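Local coordinates for Ketoacyl_synth_N domain-containing protein (Photorhabdus luminescens subsp. laumondii, PDB 6SMO) that probably takes part in ketoacyl synthase-type condensation of acyl chains, working in a complex with a partner ketoacyl synthase chain, at residues S158-M163 with H362-S367; H14-D19 with I45-S50. All coordinates share one frame; numbering follows the deposited sequence.

Contact 1: residues S158-M163 with H362-S367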
loop_
_atom_site.group_PDB
_atom_site.type_symbol
_atom_site.label_atom_id
_atom_site.label_comp_id
_atom_site.label_asym_id
_atom_site.label_seq_id
_atom_site.Cartn_x
_atom_site.Cartn_y
_atom_site.Cartn_z
ATOM N N SER C 158 6.933 0.037 -10.007
ATOM C CA SER C 158 8.266 -0.504 -10.384
ATOM C C SER C 158 9.248 0.645 -10.639
ATOM O O SER C 158 8.925 1.523 -11.465
ATOM C CB SER C 158 8.170 -1.422 -11.575
ATOM O OG SER C 158 7.692 -2.700 -11.188
ATOM N N ASP C 159 10.373 0.646 -9.913
ATOM C CA ASP C 159 11.556 1.529 -10.117
ATOM C C ASP C 159 11.308 2.918 -9.507
ATOM O O ASP C 159 12.186 3.378 -8.750
ATOM C CB ASP C 159 11.954 1.597 -11.596
ATOM C CG ASP C 159 12.268 0.235 -12.198
ATOM O OD1 ASP C 159 13.108 -0.481 -11.619
ATOM O OD2 ASP C 159 11.661 -0.106 -13.234
ATOM N N VAL C 160 10.166 3.554 -9.802
ATOM C CA VAL C 160 9.886 4.984 -9.458
ATOM C C VAL C 160 8.929 5.079 -8.258
ATOM O O VAL C 160 8.239 6.111 -8.149
ATOM C CB VAL C 160 9.339 5.759 -10.675
ATOM C CG1 VAL C 160 10.361 5.832 -11.799
ATOM C CG2 VAL C 160 8.020 5.196 -11.190
ATOM N N ALA C 161 8.909 4.075 -7.374
ATOM C CA ALA C 161 8.041 4.033 -6.169
ATOM C C ALA C 161 8.448 5.147 -5.195
ATOM O O ALA C 161 7.573 5.945 -4.806
ATOM C CB ALA C 161 8.120 2.678 -5.509
ATOM N N GLY C 162 9.730 5.186 -4.818
ATOM C CA GLY C 162 10.294 6.167 -3.871
ATOM C C GLY C 162 10.324 7.571 -4.450
ATOM O O GLY C 162 10.208 8.532 -3.665
ATOM N N MET C 163 10.478 7.690 -5.772
ATOM C CA MET C 163 10.526 8.986 -6.502
ATOM C C MET C 163 9.154 9.669 -6.409
ATOM O O MET C 163 9.120 10.908 -6.265
ATOM C CB MET C 163 10.900 8.779 -7.974
ATOM C CG MET C 163 11.585 9.979 -8.599
ATOM S SD MET C 163 13.310 10.147 -8.068
ATOM C CE MET C 163 13.789 11.618 -8.971
ATOM N N HIS C 362 7.738 4.806 -17.318
ATOM C CA HIS C 362 7.478 5.993 -16.456
ATOM C C HIS C 362 8.477 7.100 -16.807
ATOM O O HIS C 362 9.480 6.796 -17.473
ATOM C CB HIS C 362 7.559 5.634 -14.964
ATOM C CG HIS C 362 6.330 4.983 -14.426
ATOM N ND1 HIS C 362 6.111 3.623 -14.525
ATOM C CD2 HIS C 362 5.261 5.494 -13.779
ATOM C CE1 HIS C 362 4.956 3.325 -13.968
ATOM N NE2 HIS C 362 4.415 4.456 -13.503
ATOM N N VAL C 363 8.189 8.338 -16.392
ATOM C CA VAL C 363 9.140 9.490 -16.414
ATOM C C VAL C 363 8.898 10.317 -15.146
ATOM O O VAL C 363 7.889 11.049 -15.103
ATOM C CB VAL C 363 8.996 10.354 -17.685
ATOM C CG1 VAL C 363 9.864 11.603 -17.620
ATOM C CG2 VAL C 363 9.301 9.567 -18.950
ATOM N N CYS C 364 9.788 10.188 -14.158
ATOM C CA CYS C 364 9.723 10.886 -12.848
ATOM C C CYS C 364 10.993 11.720 -12.647
ATOM O O CYS C 364 12.079 11.248 -13.034
ATOM C CB CYS C 364 9.554 9.887 -11.711
ATOM S SG CYS C 364 8.028 8.916 -11.836
ATOM N N ALA C 365 10.854 12.916 -12.070
ATOM C CA ALA C 365 11.976 13.841 -11.784
ATOM C C ALA C 365 11.628 14.750 -10.599
ATOM O O ALA C 365 10.453 15.153 -10.479
ATOM C CB ALA C 365 12.309 14.646 -13.015
ATOM N N LEU C 366 12.630 15.048 -9.764
ATOM C CA LEU C 366 12.537 15.964 -8.595
ATOM C C LEU C 366 13.535 17.113 -8.779
ATOM O O LEU C 366 14.619 16.868 -9.348
ATOM C CB LEU C 366 12.835 15.174 -7.316
ATOM C CG LEU C 366 11.710 14.264 -6.826
ATOM C CD1 LEU C 366 12.243 13.209 -5.870
ATOM C CD2 LEU C 366 10.605 15.075 -6.163
ATOM N N SER C 367 13.172 18.312 -8.311
ATOM C CA SER C 367 13.993 19.549 -8.378
ATOM C C SER C 367 14.280 20.057 -6.960
ATOM O O SER C 367 13.311 20.321 -6.222
ATOM C CB SER C 367 13.307 20.603 -9.209
ATOM O OG SER C 367 14.059 21.808 -9.222
#
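Val160 reaches His362 and Cys364 at once. Its CG2 lies over one face of the imidazole, 4.0 Å from the His362 ring centroid and displaced toward the rim, a CH-pi contact, while Val160 CB sits 3.6 Å from Cys364 SG. One turn on, Met163 CG meets Cys364 CB at 3.7 Å; a chi1 of -153° sets that CG anti to the backbone N. The chain then bends at chi2, and Met163 CE ends 3.8 Å from Leu366 CD1, the two side chains sliding past each other in opposite directions. Alternate residues of the strand, His362, Cys364 and Leu366, thus face the start of helix 161-175, for which Val160 is the N-cap residue. In the layered thiolase fold of this family, helices of the middle layer lie against the sheets, and here the start of helix 161-175 meets strand 362-369. By comparison with the family's motif, Asp159 probably stands where active ketoacyl synthases carry their cysteine. Strands 242-251 and 351-356 are the backbone hydrogen-bonding neighbours of 362-367. Phe251 meets the His362 ring edge-to-face, Ser358 OG bonds to ND1, and NE2 is held by Val184 O of the neighbouring PKS_KS domain-containing chain.

Contact 2: residues H14-D19 with I45-S50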
loop_
_atom_site.group_PDB
_atom_site.type_symbol
_atom_site.label_atom_id
_atom_site.label_comp_id
_atom_site.label_asym_id
_atom_site.label_seq_id
_atom_site.Cartn_x
_atom_site.Cartn_y
_atom_site.Cartn_z
ATOM N N HIS C 14 23.817 2.154 3.183
ATOM C CA HIS C 14 24.135 1.513 1.885
ATOM C C HIS C 14 25.385 0.649 2.039
ATOM O O HIS C 14 26.066 0.811 3.026
ATOM C CB HIS C 14 24.321 2.642 0.874
ATOM C CG HIS C 14 24.474 2.242 -0.548
ATOM N ND1 HIS C 14 25.650 2.368 -1.215
ATOM C CD2 HIS C 14 23.603 1.764 -1.442
ATOM C CE1 HIS C 14 25.510 1.963 -2.444
ATOM N NE2 HIS C 14 24.274 1.600 -2.606
ATOM N N PRO C 15 25.704 -0.265 1.106
ATOM C CA PRO C 15 26.920 -1.053 1.172
ATOM C C PRO C 15 28.147 -0.138 1.239
ATOM O O PRO C 15 29.111 -0.521 1.799
ATOM C CB PRO C 15 26.903 -1.725 -0.196
ATOM C CG PRO C 15 25.469 -1.995 -0.424
ATOM C CD PRO C 15 24.830 -0.713 0.035
ATOM N N ASP C 16 28.102 0.986 0.543
ATOM C CA ASP C 16 29.164 2.016 0.597
ATOM C C ASP C 16 29.157 2.753 1.944
ATOM O O ASP C 16 30.172 3.326 2.271
ATOM C CB ASP C 16 29.151 2.892 -0.653
ATOM C CG ASP C 16 29.660 2.205 -1.908
ATOM O OD1 ASP C 16 30.102 1.072 -1.820
ATOM O OD2 ASP C 16 29.611 2.826 -2.963
ATOM N N GLY C 17 28.030 2.887 2.633
ATOM C CA GLY C 17 28.115 3.566 3.937
ATOM C C GLY C 17 26.915 3.346 4.833
ATOM O O GLY C 17 25.827 3.231 4.328
ATOM N N ASN C 18 27.097 3.440 6.144
ATOM C CA ASN C 18 25.954 3.249 7.065
ATOM C C ASN C 18 25.400 4.599 7.511
ATOM O O ASN C 18 24.561 4.618 8.383
ATOM C CB ASN C 18 26.288 2.316 8.218
ATOM C CG ASN C 18 26.348 0.868 7.800
ATOM O OD1 ASN C 18 25.826 0.488 6.756
ATOM N ND2 ASN C 18 26.995 0.054 8.612
ATOM N N ASP C 19 25.918 5.679 6.954
ATOM C CA ASP C 19 25.416 7.055 7.219
ATOM C C ASP C 19 25.623 7.918 5.969
ATOM O O ASP C 19 26.368 7.484 5.068
ATOM C CB ASP C 19 26.074 7.661 8.463
ATOM C CG ASP C 19 27.593 7.657 8.433
ATOM O OD1 ASP C 19 28.164 8.408 7.619
ATOM O OD2 ASP C 19 28.191 6.902 9.225
ATOM N N ILE C 45 25.468 -9.015 -9.238
ATOM C CA ILE C 45 25.442 -9.520 -7.830
ATOM C C ILE C 45 24.613 -8.566 -6.960
ATOM O O ILE C 45 24.481 -7.383 -7.331
ATOM C CB ILE C 45 26.869 -9.700 -7.271
ATOM C CG1 ILE C 45 27.719 -8.436 -7.429
ATOM C CG2 ILE C 45 27.540 -10.912 -7.899
ATOM C CD1 ILE C 45 28.920 -8.382 -6.512
ATOM N N ILE C 46 24.082 -9.080 -5.845
ATOM C CA ILE C 46 23.360 -8.300 -4.795
ATOM C C ILE C 46 24.373 -7.912 -3.714
ATOM O O ILE C 46 24.864 -8.821 -3.016
ATOM C CB ILE C 46 22.182 -9.106 -4.205
ATOM C CG1 ILE C 46 21.310 -9.753 -5.286
ATOM C CG2 ILE C 46 21.356 -8.244 -3.260
ATOM C CD1 ILE C 46 20.780 -8.791 -6.324
ATOM N N ARG C 47 24.676 -6.615 -3.588
ATOM C CA ARG C 47 25.622 -6.070 -2.578
ATOM C C ARG C 47 24.890 -5.897 -1.242
ATOM O O ARG C 47 23.929 -5.102 -1.195
ATOM C CB ARG C 47 26.212 -4.739 -3.051
ATOM C CG ARG C 47 27.153 -4.862 -4.241
ATOM C CD ARG C 47 27.667 -3.509 -4.692
ATOM N NE ARG C 47 28.512 -2.879 -3.686
ATOM C CZ ARG C 47 28.964 -1.628 -3.739
ATOM N NH1 ARG C 47 29.727 -1.163 -2.764
ATOM N NH2 ARG C 47 28.654 -0.842 -4.758
ATOM N N THR C 48 25.331 -6.619 -0.208
ATOM C CA THR C 48 24.789 -6.558 1.177
ATOM C C THR C 48 25.414 -5.366 1.912
ATOM O O THR C 48 26.392 -4.797 1.387
ATOM C CB THR C 48 25.050 -7.868 1.932
ATOM O OG1 THR C 48 26.457 -8.109 1.939
ATOM C CG2 THR C 48 24.334 -9.051 1.318
ATOM N N LEU C 49 24.865 -5.010 3.078
ATOM C CA LEU C 49 25.425 -3.970 3.984
ATOM C C LEU C 49 26.625 -4.561 4.734
ATOM O O LEU C 49 26.592 -5.771 5.037
ATOM C CB LEU C 49 24.348 -3.501 4.967
ATOM C CG LEU C 49 23.093 -2.885 4.350
ATOM C CD1 LEU C 49 22.082 -2.546 5.433
ATOM C CD2 LEU C 49 23.424 -1.647 3.531
ATOM N N SER C 50 27.636 -3.733 5.015
ATOM C CA SER C 50 28.872 -4.100 5.755
ATOM C C SER C 50 28.855 -3.454 7.146
ATOM O O SER C 50 28.581 -2.239 7.228
ATOM C CB SER C 50 30.102 -3.702 4.982
ATOM O OG SER C 50 30.176 -4.407 3.752
#
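His14 meets Leu49 through its backbone: Leu49 CD2 lies 3.4 Å from His14 C, at the point where strand 5-13 of the thiolase fold gives way to the loop leading into helix 20-31. The other segment includes the short strand 46-47, which runs parallel to strand 218-229. The imidazole of His14 is committed elsewhere, its NE2 bonding to Leu310 O. From His14 to Gly17 the chain makes a type I beta turn with Pro15 in its second position; Gly17 N to His14 O is a weak bond, and His14 N to Gly17 O returns across the same pair.

Pro15 carries much of the contact. Its CG lies 3.5 Å from Thr48 O and 3.6 Å from Arg47 O, so this one ring carbon sits against two successive carbonyl oxygens, while CD touches Leu49 CD2 at 3.9 Å, the two side chains crossing obliquely. Pro15 CB also approaches the guanidinium of Arg47.

Asp16 forms a salt bridge, OD1 to Arg47 NH1 at 2.5 Å, a shortness that should not be read literally at this resolution. OD1 comes in at the edge of the guanidinium, near its plane, yet the carboxylate and guanidinium planes are turned 57° apart. The arginine chain bends at chi3 (66°), which turns NE out of the extended line of CB, CG and CD. The guanidinium has a second acidic partner, Asp311, at NH2, so its charge is probably shared between two carboxylates.

Beyond Gly17, Asn18 reaches back to the other segment, and Asp19 is the N-cap of helix 20-31, its OD1 bonding to Ala22 N. Asn18 ND2 donates to Ser50 O at 3.1 Å, a bent bond with an N-H...O angle of 136° whose acceptor lies out of the Asn18 amide plane.

Contact 1 and contact 2 lie at different depths of one fold, their centres 22 Å apart and their nearest atoms about 12 Å apart, without touching. The same mixed sheet joins them: strand 362-369 of contact 1 pairs with 242-251, that strand with 5-13, which runs into the loop of contact 2, and 5-13 with 218-229, the neighbour of strand 46-47. Contact 1 is buried and abuts the partner PKS_KS chain, whereas contact 2 is at the surface and touches no other chain of the assembly. The pocket of the bound pentakis(oxidanylidene)dodecanal, formed by Val129, Ala130, Trp133 and Phe134, includes no residue of either contact.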